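Local structure of ethylbenzene dehydrogenase beta-subunit (Aromatoleum aromaticum, 2IVF) at residues Trp53-Thr58 with Leu147-Asn152; Arg66-Lys71 with Cys194-Ile199; Gly73-Gly78 with Tyr264-Asn269. The protein carries three SF4 clusters and one F3S cluster as the ferredoxin-type iron-sulfur subunit of a three-chain complex, and probably passes electrons between them. All coordinates share one frame; numbering follows the deposited sequence.

Interaction 1. Residues Trp53-Thr58 with Leu147-Asn152; sequences WNNVTT and LARMCN. With SF4 (iron/sulfur cluster), chain U; SF4 (iron/sulfur cluster), chain S; SF4 (iron/sulfur cluster), chain T.
Asn55 and Arg149 face each other as an antiparallel hydrogen-bonded pair, joined by two short bonds. Asn55 N reaches Arg149 O at 2.8 Å with a nearly straight N-H...O angle of 175°, and Arg149 N returns a bond of 2.8 Å to Asn55 O. On one face of the sheet their side chains cross obliquely, amide and guanidinium planes 68° apart, while Arg149 NH2 runs on to Tyr196 O. Val56 and Ala148, a non-hydrogen-bonded pair, turn to the other face, where Val56 CG2 meets Ala148 CB at 3.9 Å and both methyls border one SF4 cluster. The setting is the antiparallel sheet of a ferredoxin-type iron-sulfur subunit: strand 141-149 runs between 55-59 and 136-138, and cluster pockets gather round its end. Beyond the strands, Asn54 and Met150 lie side by side, Asn54 OD1 3.5 Å from Met150 CG and hydrogen-bonded to Arg235. Both residues border a second cluster with Trp53, whose ring edge is turned to a sulfur of that cluster. In the Thr57-Leu147 pair, still buried, Leu147 N bonds to Thr57 O at 2.8 Å, but the return bond is looser: Thr57 N stands above the carbonyl plane of Leu147 O, at 3.2 Å, and a water bridges Thr57 OG1 and Leu147 O, donating to the latter at 2.8 Å. At the far end Cys151 SG binds an iron of a third cluster at 2.3 Å.

Interaction 2. Residues Arg66-Lys71 with Cys194-Ile199; sequences RDYERK and CPYKAI. With SF4 (iron/sulfur cluster), chain S.
Lys197 NZ is the polar centre of this contact, gripped from both segments: it gives a weak hydrogen bond to Lys71 O at 3.3 Å and a firmer one to Cys194 O at 2.8 Å. A water accepts from the same ammonium and also lies against Tyr68 O, while Glu192 O is a further acceptor outside the two segments. The lysine chain bends at chi2 (-67°), which turns CD out of a straight extension, and CE comes to rest 3.8 Å from Lys71 CB. Cys194 O has a second donor, Lys197 N, which closes the type I turn Cys194-Lys197; the two donors approach from opposite faces of the carbonyl plane. Beside this polar knot Tyr68 presents the edge of its ring: CD2 is 3.5 Å from Pro195 O, which lies at that edge, near the ring plane. Tyr68 CB packs on Lys197 CG, Glu69 CG covers part of one ring face, and Arg149 makes a cation-pi contact with the ring. On the far side of the turn Cys194 SG binds an SF4 iron at 2.4 Å and accepts an almost straight N-H...S bond from Ala198 N (3.2 Å, 176°). Tyr196 CD2 borders a sulfide of that cluster, with Tyr196 OH bonded to Leu260 O. A buried ammonium satisfied chiefly by carbonyl oxygens thus ties the loop 66-71 to a cluster-binding turn, and its positive charge, together with the N-H...S bond, would be expected to stabilise the more reduced cluster.

Interaction 3. Residues Gly73-Gly78 with Tyr264-Asn269; sequences GGFLRG and YGTGPN
Phe75 and Tyr264 are joined through the backbone, by a short, nearly straight hydrogen bond from Phe75 N to Tyr264 O (2.6 Å, N-H...O angle 174°). Side-chain conformation contributes to what surrounds it. Phe75 has CG anti to its carbonyl carbon and beside the backbone N (chi1 -54°), and chi2 of -86° turns the ring about that bond. The ring's CD2 lies 3.5 Å from Gly265 O and 4.2 Å from Thr266 CG2, both approaching obliquely. The Thr266 methyl is beside its own backbone N, where it can touch Phe75; the Thr266 side chain also touches Ala158 of helix 158-162, as does the phenylalanine. Tyr264 behaves differently: its ring leads away from strand 75-76, stacks with His261 and rests on Pro195, leaving the carbonyl as its share of this contact. Gly265 O, beside the phenylalanine ring, is taken up by Asn156 ND2. Two of the glycines answer to close quarters. Tyr264 O, 3.5 Å from Gly74 CA, and Phe75 O occupy the space beside the CA atoms of Gly74 and Gly265 respectively, leaving no room for a side chain. Crowding also shows in Phe75 O and Tyr264 O, two acceptors 3.0 Å apart with no bond between them. Beyond Thr266, whose side chain is about 5 Å from an SF4 cluster between nearest atoms, the loop continues towards strand 270-273. Phe75 also meets an aromatic ring of another protein chain. The strand belongs to a small antiparallel hairpin, 75-76 with 79-80, whose connecting residues Arg77 and Gly78 both have the left-handed backbone angles characteristic of a type I' turn.

How the interactions relate
The series runs from core to periphery. Interaction 1 lies near the centre of the chain and is a true sheet pairing, its strands and the residues next to them bordering three clusters. Interaction 2 is also buried but lacks regular strands, and an ammonium with its carbonyl acceptors replaces the backbone ladder. Interaction 3, only partly buried, relies on one backbone bond, glycines and an aromatic side chain that reaches another subunit. Interactions 1 and 2 share a cluster, bound by Cys151 and Cys194, and pack directly where Asn152 meets the Tyr196 ring. Packing of Pro195 on Tyr264 links interactions 2 and 3, while Asn152 and Asn269 join 1 and 3 through their backbones.

Interaction 1. Residues Trp53-Thr58 with Leu147-Asn152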
loop_
_atom_site.group_PDB
_atom_site.type_symbol
_atom_site.label_atom_id
_atom_site.label_comp_id
_atom_site.label_asym_id
_atom_site.label_seq_id
_atom_site.Cartn_x
_atom_site.Cartn_y
_atom_site.Cartn_z
ATOM N N TRP B 53 -7.793 14.471 10.045
ATOM C CA TRP B 53 -8.517 15.613 9.487
ATOM C C TRP B 53 -8.884 15.284 8.058
ATOM O O TRP B 53 -9.987 15.553 7.647
ATOM C CB TRP B 53 -7.702 16.878 9.518
ATOM C CG TRP B 53 -7.326 17.402 10.853
ATOM C CD1 TRP B 53 -7.839 17.058 12.080
ATOM C CD2 TRP B 53 -6.406 18.474 11.094
ATOM N NE1 TRP B 53 -7.284 17.827 13.043
ATOM C CE2 TRP B 53 -6.409 18.717 12.476
ATOM C CE3 TRP B 53 -5.593 19.261 10.263
ATOM C CZ2 TRP B 53 -5.592 19.666 13.060
ATOM C CZ3 TRP B 53 -4.823 20.221 10.822
ATOM C CH2 TRP B 53 -4.825 20.433 12.218
ATOM N N ASN B 54 -7.967 14.664 7.312
ATOM C CA ASN B 54 -8.313 14.025 6.081
ATOM C C ASN B 54 -8.459 12.570 6.417
ATOM O O ASN B 54 -7.533 11.945 6.971
ATOM C CB ASN B 54 -7.246 14.170 4.996
ATOM C CG ASN B 54 -7.645 13.441 3.739
ATOM O OD1 ASN B 54 -8.073 14.057 2.783
ATOM N ND2 ASN B 54 -7.560 12.092 3.756
ATOM N N ASN B 55 -9.653 12.053 6.159
ATOM C CA ASN B 55 -9.922 10.665 6.451
ATOM C C ASN B 55 -10.479 9.949 5.233
ATOM O O ASN B 55 -11.182 10.542 4.416
ATOM C CB ASN B 55 -10.867 10.510 7.648
ATOM C CG ASN B 55 -12.073 11.352 7.545
ATOM O OD1 ASN B 55 -12.070 12.523 8.000
ATOM N ND2 ASN B 55 -13.126 10.795 7.024
ATOM N N VAL B 56 -10.162 8.676 5.122
ATOM C CA VAL B 56 -10.672 7.873 4.000
ATOM C C VAL B 56 -11.148 6.543 4.485
ATOM O O VAL B 56 -10.412 5.825 5.142
ATOM C CB VAL B 56 -9.635 7.642 2.889
ATOM C CG1 VAL B 56 -10.314 6.991 1.730
ATOM C CG2 VAL B 56 -8.935 8.925 2.450
ATOM N N THR B 57 -12.419 6.230 4.236
ATOM C CA THR B 57 -12.933 4.941 4.654
ATOM C C THR B 57 -13.728 4.315 3.539
ATOM O O THR B 57 -14.059 4.947 2.555
ATOM C CB THR B 57 -13.836 5.076 5.909
ATOM O OG1 THR B 57 -14.892 6.002 5.633
ATOM C CG2 THR B 57 -13.002 5.566 7.152
ATOM N N THR B 58 -14.066 3.065 3.739
ATOM C CA THR B 58 -14.783 2.303 2.718
ATOM C C THR B 58 -16.279 2.562 2.941
ATOM O O THR B 58 -16.743 2.684 4.086
ATOM C CB THR B 58 -14.406 0.805 2.765
ATOM O OG1 THR B 58 -12.986 0.667 2.508
ATOM C CG2 THR B 58 -15.226 -0.063 1.741
ATOM N N LEU B 147 -14.276 6.673 0.364
ATOM C CA LEU B 147 -14.879 7.959 0.622
ATOM C C LEU B 147 -13.960 8.824 1.482
ATOM O O LEU B 147 -13.835 8.610 2.701
ATOM C CB LEU B 147 -16.224 7.756 1.309
ATOM C CG LEU B 147 -16.986 9.057 1.658
ATOM C CD1 LEU B 147 -17.227 9.889 0.389
ATOM C CD2 LEU B 147 -18.333 8.768 2.407
ATOM N N ALA B 148 -13.300 9.761 0.802
ATOM C CA ALA B 148 -12.432 10.753 1.404
ATOM C C ALA B 148 -13.235 11.903 1.915
ATOM O O ALA B 148 -14.183 12.385 1.258
ATOM C CB ALA B 148 -11.338 11.248 0.401
ATOM N N ARG B 149 -12.861 12.357 3.102
ATOM C CA ARG B 149 -13.571 13.409 3.757
ATOM C C ARG B 149 -12.609 14.292 4.536
ATOM O O ARG B 149 -11.590 13.820 5.046
ATOM C CB ARG B 149 -14.622 12.842 4.706
ATOM C CG ARG B 149 -15.770 12.092 4.015
ATOM C CD ARG B 149 -16.651 11.415 5.002
ATOM N NE ARG B 149 -17.145 12.478 5.851
ATOM C CZ ARG B 149 -17.175 12.475 7.171
ATOM N NH1 ARG B 149 -16.795 11.433 7.866
ATOM N NH2 ARG B 149 -17.597 13.558 7.809
ATOM N N MET B 150 -12.973 15.551 4.652
ATOM C CA MET B 150 -12.272 16.488 5.509
ATOM C C MET B 150 -13.337 17.425 6.059
ATOM O O MET B 150 -14.536 17.198 5.849
ATOM C CB MET B 150 -11.241 17.318 4.713
ATOM C CG MET B 150 -10.349 16.570 3.789
ATOM S SD MET B 150 -10.990 16.307 2.115
ATOM C CE MET B 150 -10.695 17.966 1.435
ATOM N N CYS B 151 -12.922 18.512 6.700
ATOM C CA CYS B 151 -13.898 19.524 7.099
ATOM C C CYS B 151 -14.416 20.151 5.816
ATOM O O CYS B 151 -13.659 20.405 4.886
ATOM C CB CYS B 151 -13.317 20.580 8.021
ATOM S SG CYS B 151 -14.287 22.100 8.131
ATOM N N ASN B 152 -15.721 20.403 5.785
ATOM C CA ASN B 152 -16.381 20.929 4.616
ATOM C C ASN B 152 -16.327 22.453 4.505
ATOM O O ASN B 152 -16.827 22.998 3.543
ATOM C CB ASN B 152 -17.843 20.408 4.575
ATOM C CG ASN B 152 -17.901 18.919 4.527
ATOM O OD1 ASN B 152 -17.473 18.316 3.530
ATOM N ND2 ASN B 152 -18.308 18.294 5.626
HETATM FE FE1 SF4 U . -7.364 19.972 5.742
HETATM FE FE2 SF4 U . -5.406 18.315 6.311
HETATM FE FE3 SF4 U . -6.363 18.429 3.802
HETATM FE FE4 SF4 U . -4.862 20.475 4.697
HETATM S S1 SF4 U . -4.155 18.320 4.354
HETATM S S2 SF4 U . -6.866 20.671 3.635
HETATM S S3 SF4 U . -5.463 20.532 6.946
HETATM S S4 SF4 U . -7.485 17.705 5.726
HETATM FE FE1 SF4 S . -18.207 20.571 10.721
HETATM FE FE2 SF4 S . -17.823 23.144 11.115
HETATM FE FE3 SF4 S . -18.840 22.260 8.725
HETATM FE FE4 SF4 S . -16.214 21.755 9.335
HETATM S S1 SF4 S . -17.195 23.822 9.002
HETATM S S2 SF4 S . -17.772 20.260 8.518
HETATM S S3 SF4 S . -16.328 21.515 11.585
HETATM S S4 SF4 S . -19.876 22.156 10.781
HETATM FE FE1 SF4 T . -8.501 8.538 -2.770
HETATM FE FE2 SF4 T . -6.999 9.948 -0.961
HETATM FE FE3 SF4 T . -6.654 10.244 -3.613
HETATM FE FE4 SF4 T . -5.787 7.943 -2.492
HETATM S S1 SF4 T . -4.998 10.009 -2.057
HETATM S S2 SF4 T . -6.966 8.178 -4.443
HETATM S S3 SF4 T . -7.429 7.694 -0.922
HETATM S S4 SF4 T . -8.555 10.777 -2.400
HETATM O O HOH W 1 -14.219 8.811 5.462
#

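Interaction 2. Residues Arg66-Lys71 with Cys194-Ile199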
loop_
_atom_site.group_PDB
_atom_site.type_symbol
_atom_site.label_atom_id
_atom_site.label_comp_id
_atom_site.label_asym_id
_atom_site.label_seq_id
_atom_site.Cartn_x
_atom_site.Cartn_y
_atom_site.Cartn_z
ATOM N N ARG B 66 -16.301 6.718 13.744
ATOM C CA ARG B 66 -17.273 5.647 13.783
ATOM C C ARG B 66 -18.699 6.145 14.031
ATOM O O ARG B 66 -18.974 6.813 15.015
ATOM C CB ARG B 66 -16.902 4.667 14.876
ATOM C CG ARG B 66 -17.770 3.405 14.890
ATOM C CD ARG B 66 -17.243 2.371 15.844
ATOM N NE ARG B 66 -17.019 2.846 17.203
ATOM C CZ ARG B 66 -16.675 2.062 18.226
ATOM N NH1 ARG B 66 -16.549 0.731 18.076
ATOM N NH2 ARG B 66 -16.512 2.595 19.428
ATOM N N ASP B 67 -19.586 5.765 13.116
ATOM C CA ASP B 67 -20.988 6.023 13.188
ATOM C C ASP B 67 -21.254 7.501 13.304
ATOM O O ASP B 67 -22.190 7.873 13.947
ATOM C CB ASP B 67 -21.638 5.228 14.332
ATOM C CG ASP B 67 -21.748 3.735 14.015
ATOM O OD1 ASP B 67 -21.745 3.381 12.833
ATOM O OD2 ASP B 67 -21.850 2.923 14.949
ATOM N N TYR B 68 -20.445 8.341 12.666
ATOM C CA TYR B 68 -20.656 9.816 12.736
ATOM C C TYR B 68 -22.067 10.238 12.297
ATOM O O TYR B 68 -22.635 11.265 12.752
ATOM C CB TYR B 68 -19.602 10.536 11.892
ATOM C CG TYR B 68 -19.891 10.691 10.405
ATOM C CD1 TYR B 68 -19.507 9.733 9.481
ATOM C CD2 TYR B 68 -20.566 11.812 9.931
ATOM C CE1 TYR B 68 -19.761 9.884 8.128
ATOM C CE2 TYR B 68 -20.830 11.984 8.606
ATOM C CZ TYR B 68 -20.422 11.025 7.689
ATOM O OH TYR B 68 -20.703 11.242 6.382
ATOM N N GLU B 69 -22.634 9.443 11.392
ATOM C CA GLU B 69 -23.979 9.699 10.823
ATOM C C GLU B 69 -25.059 9.416 11.815
ATOM O O GLU B 69 -26.233 9.731 11.557
ATOM C CB GLU B 69 -24.194 8.856 9.528
ATOM C CG GLU B 69 -23.254 9.202 8.445
ATOM C CD GLU B 69 -23.187 8.188 7.290
ATOM O OE1 GLU B 69 -22.990 7.013 7.580
ATOM O OE2 GLU B 69 -23.305 8.582 6.092
ATOM N N ARG B 70 -24.693 8.827 12.954
ATOM C CA ARG B 70 -25.641 8.620 14.047
ATOM C C ARG B 70 -25.435 9.584 15.213
ATOM O O ARG B 70 -26.114 9.460 16.209
ATOM C CB ARG B 70 -25.501 7.202 14.589
ATOM C CG ARG B 70 -25.649 6.138 13.529
ATOM C CD ARG B 70 -26.245 4.875 14.101
ATOM N NE ARG B 70 -26.958 4.176 13.026
ATOM C CZ ARG B 70 -26.722 2.920 12.633
ATOM N NH1 ARG B 70 -25.795 2.163 13.238
ATOM N NH2 ARG B 70 -27.436 2.409 11.626
ATOM N N LYS B 71 -24.505 10.512 15.107
ATOM C CA LYS B 71 -24.085 11.282 16.264
ATOM C C LYS B 71 -24.660 12.711 16.330
ATOM O O LYS B 71 -24.190 13.555 17.112
ATOM C CB LYS B 71 -22.585 11.222 16.421
ATOM C CG LYS B 71 -22.101 9.805 16.827
ATOM C CD LYS B 71 -20.587 9.781 17.054
ATOM C CE LYS B 71 -20.142 8.519 17.774
ATOM N NZ LYS B 71 -20.803 7.314 17.283
ATOM N N CYS B 194 -21.168 19.672 15.003
ATOM C CA CYS B 194 -20.740 19.401 13.651
ATOM C C CYS B 194 -21.282 18.031 13.261
ATOM O O CYS B 194 -20.857 17.038 13.818
ATOM C CB CYS B 194 -19.224 19.402 13.504
ATOM S SG CYS B 194 -18.722 18.623 11.935
ATOM N N PRO B 195 -22.208 17.982 12.284
ATOM C CA PRO B 195 -22.842 16.720 11.960
ATOM C C PRO B 195 -21.926 15.824 11.181
ATOM O O PRO B 195 -22.279 14.681 10.922
ATOM C CB PRO B 195 -23.998 17.153 11.088
ATOM C CG PRO B 195 -23.493 18.331 10.406
ATOM C CD PRO B 195 -22.675 19.061 11.412
ATOM N N TYR B 196 -20.775 16.353 10.773
ATOM C CA TYR B 196 -19.732 15.530 10.122
ATOM C C TYR B 196 -18.671 14.976 11.074
ATOM O O TYR B 196 -17.745 14.209 10.665
ATOM C CB TYR B 196 -19.060 16.380 9.061
ATOM C CG TYR B 196 -20.008 16.823 8.005
ATOM C CD1 TYR B 196 -20.295 16.015 6.900
ATOM C CD2 TYR B 196 -20.602 18.053 8.085
ATOM C CE1 TYR B 196 -21.241 16.421 5.927
ATOM C CE2 TYR B 196 -21.520 18.495 7.110
ATOM C CZ TYR B 196 -21.827 17.679 6.021
ATOM O OH TYR B 196 -22.742 18.177 5.105
ATOM N N LYS B 197 -18.741 15.426 12.322
ATOM C CA LYS B 197 -17.719 15.162 13.344
ATOM C C LYS B 197 -16.322 15.437 12.834
ATOM O O LYS B 197 -15.419 14.601 12.963
ATOM C CB LYS B 197 -17.884 13.751 13.923
ATOM C CG LYS B 197 -19.232 13.570 14.645
ATOM C CD LYS B 197 -19.284 14.443 15.911
ATOM C CE LYS B 197 -20.638 14.535 16.592
ATOM N NZ LYS B 197 -21.698 15.285 15.860
ATOM N N ALA B 198 -16.191 16.612 12.203
ATOM C CA ALA B 198 -14.949 17.073 11.577
ATOM C C ALA B 198 -14.160 18.035 12.501
ATOM O O ALA B 198 -13.238 18.728 12.071
ATOM C CB ALA B 198 -15.253 17.730 10.233
ATOM N N ILE B 199 -14.533 18.101 13.772
ATOM C CA ILE B 199 -13.733 18.791 14.777
ATOM C C ILE B 199 -13.412 17.754 15.830
ATOM O O ILE B 199 -14.276 16.929 16.174
ATOM C CB ILE B 199 -14.483 19.958 15.463
ATOM C CG1 ILE B 199 -15.055 20.944 14.468
ATOM C CG2 ILE B 199 -13.562 20.695 16.421
ATOM C CD1 ILE B 199 -15.505 22.332 15.113
HETATM FE FE1 SF4 S . -18.207 20.571 10.721
HETATM FE FE2 SF4 S . -17.823 23.144 11.115
HETATM FE FE3 SF4 S . -18.840 22.260 8.725
HETATM FE FE4 SF4 S . -16.214 21.755 9.335
HETATM S S1 SF4 S . -17.195 23.822 9.002
HETATM S S2 SF4 S . -17.772 20.260 8.518
HETATM S S3 SF4 S . -16.328 21.515 11.585
HETATM S S4 SF4 S . -19.876 22.156 10.781
HETATM O O HOH W 2 -22.756 13.612 13.949
#

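Interaction 3. Residues Gly73-Gly78 with Tyr264-Asn269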
loop_
_atom_site.group_PDB
_atom_site.type_symbol
_atom_site.label_atom_id
_atom_site.label_comp_id
_atom_site.label_asym_id
_atom_site.label_seq_id
_atom_site.Cartn_x
_atom_site.Cartn_y
_atom_site.Cartn_z
ATOM N N GLY B 73 -26.082 16.626 15.701
ATOM C CA GLY B 73 -25.515 17.905 15.301
ATOM C C GLY B 73 -26.184 18.430 14.047
ATOM O O GLY B 73 -27.175 17.873 13.565
ATOM N N GLY B 74 -25.654 19.519 13.523
ATOM C CA GLY B 74 -26.181 20.125 12.309
ATOM C C GLY B 74 -27.527 20.780 12.496
ATOM O O GLY B 74 -27.932 21.044 13.624
ATOM N N PHE B 75 -28.244 20.993 11.380
ATOM C CA PHE B 75 -29.532 21.671 11.394
ATOM C C PHE B 75 -30.598 20.875 10.592
ATOM O O PHE B 75 -30.289 20.343 9.537
ATOM C CB PHE B 75 -29.424 23.067 10.780
ATOM C CG PHE B 75 -28.364 23.951 11.377
ATOM C CD1 PHE B 75 -28.626 24.709 12.509
ATOM C CD2 PHE B 75 -27.135 24.101 10.741
ATOM C CE1 PHE B 75 -27.660 25.537 13.044
ATOM C CE2 PHE B 75 -26.167 24.952 11.248
ATOM C CZ PHE B 75 -26.426 25.667 12.420
ATOM N N LEU B 76 -31.843 20.834 11.092
ATOM C CA LEU B 76 -33.010 20.195 10.418
ATOM C C LEU B 76 -34.141 21.203 10.284
ATOM O O LEU B 76 -34.623 21.713 11.288
ATOM C CB LEU B 76 -33.526 19.024 11.254
ATOM C CG LEU B 76 -34.676 18.181 10.681
ATOM C CD1 LEU B 76 -34.102 16.855 10.181
ATOM C CD2 LEU B 76 -35.757 17.896 11.710
ATOM N N ARG B 77 -34.577 21.502 9.062
ATOM C CA ARG B 77 -35.527 22.583 8.863
ATOM C C ARG B 77 -34.890 23.852 9.390
ATOM O O ARG B 77 -35.577 24.743 9.868
ATOM C CB ARG B 77 -36.858 22.331 9.609
ATOM C CG ARG B 77 -37.384 20.881 9.531
ATOM C CD ARG B 77 -38.620 20.637 10.431
ATOM N NE ARG B 77 -38.693 19.224 10.827
ATOM C CZ ARG B 77 -39.773 18.629 11.329
ATOM N NH1 ARG B 77 -40.910 19.299 11.490
ATOM N NH2 ARG B 77 -39.719 17.339 11.655
ATOM N N GLY B 78 -33.564 23.919 9.333
ATOM C CA GLY B 78 -32.843 25.002 9.980
ATOM C C GLY B 78 -32.944 25.018 11.502
ATOM O O GLY B 78 -32.695 26.046 12.130
ATOM N N TYR B 264 -28.016 17.847 6.383
ATOM C CA TYR B 264 -27.529 18.294 7.680
ATOM C C TYR B 264 -27.546 19.807 7.879
ATOM O O TYR B 264 -27.305 20.293 9.013
ATOM C CB TYR B 264 -26.130 17.753 7.950
ATOM C CG TYR B 264 -25.976 16.249 8.035
ATOM C CD1 TYR B 264 -27.064 15.382 8.078
ATOM C CD2 TYR B 264 -24.729 15.697 8.120
ATOM C CE1 TYR B 264 -26.876 14.002 8.171
ATOM C CE2 TYR B 264 -24.539 14.345 8.207
ATOM C CZ TYR B 264 -25.614 13.496 8.244
ATOM O OH TYR B 264 -25.374 12.130 8.318
ATOM N N GLY B 265 -27.854 20.559 6.819
ATOM C CA GLY B 265 -28.196 21.980 6.953
ATOM C C GLY B 265 -27.052 22.972 7.011
ATOM O O GLY B 265 -27.284 24.173 7.221
ATOM N N THR B 266 -25.833 22.506 6.781
ATOM C CA THR B 266 -24.665 23.346 6.961
ATOM C C THR B 266 -24.104 23.956 5.679
ATOM O O THR B 266 -23.259 24.832 5.762
ATOM C CB THR B 266 -23.526 22.581 7.650
ATOM O OG1 THR B 266 -22.975 21.588 6.772
ATOM C CG2 THR B 266 -24.026 21.908 8.942
ATOM N N GLY B 267 -24.577 23.536 4.511
ATOM C CA GLY B 267 -24.028 24.065 3.265
ATOM C C GLY B 267 -22.558 23.709 3.107
ATOM O O GLY B 267 -21.682 24.578 3.006
ATOM N N PRO B 268 -22.251 22.420 3.042
ATOM C CA PRO B 268 -20.880 21.988 2.951
ATOM C C PRO B 268 -20.234 22.379 1.635
ATOM O O PRO B 268 -20.932 22.491 0.627
ATOM C CB PRO B 268 -20.996 20.471 2.994
ATOM C CG PRO B 268 -22.341 20.244 2.447
ATOM C CD PRO B 268 -23.164 21.280 2.995
ATOM N N ASN B 269 -18.913 22.550 1.656
ATOM C CA ASN B 269 -18.187 22.999 0.492
ATOM C C ASN B 269 -17.087 22.052 0.064
ATOM O O ASN B 269 -16.076 22.440 -0.490
ATOM C CB ASN B 269 -17.687 24.414 0.716
ATOM C CG ASN B 269 -18.802 25.383 0.832
ATOM O OD1 ASN B 269 -18.988 26.062 1.873
ATOM N ND2 ASN B 269 -19.589 25.473 -0.215
#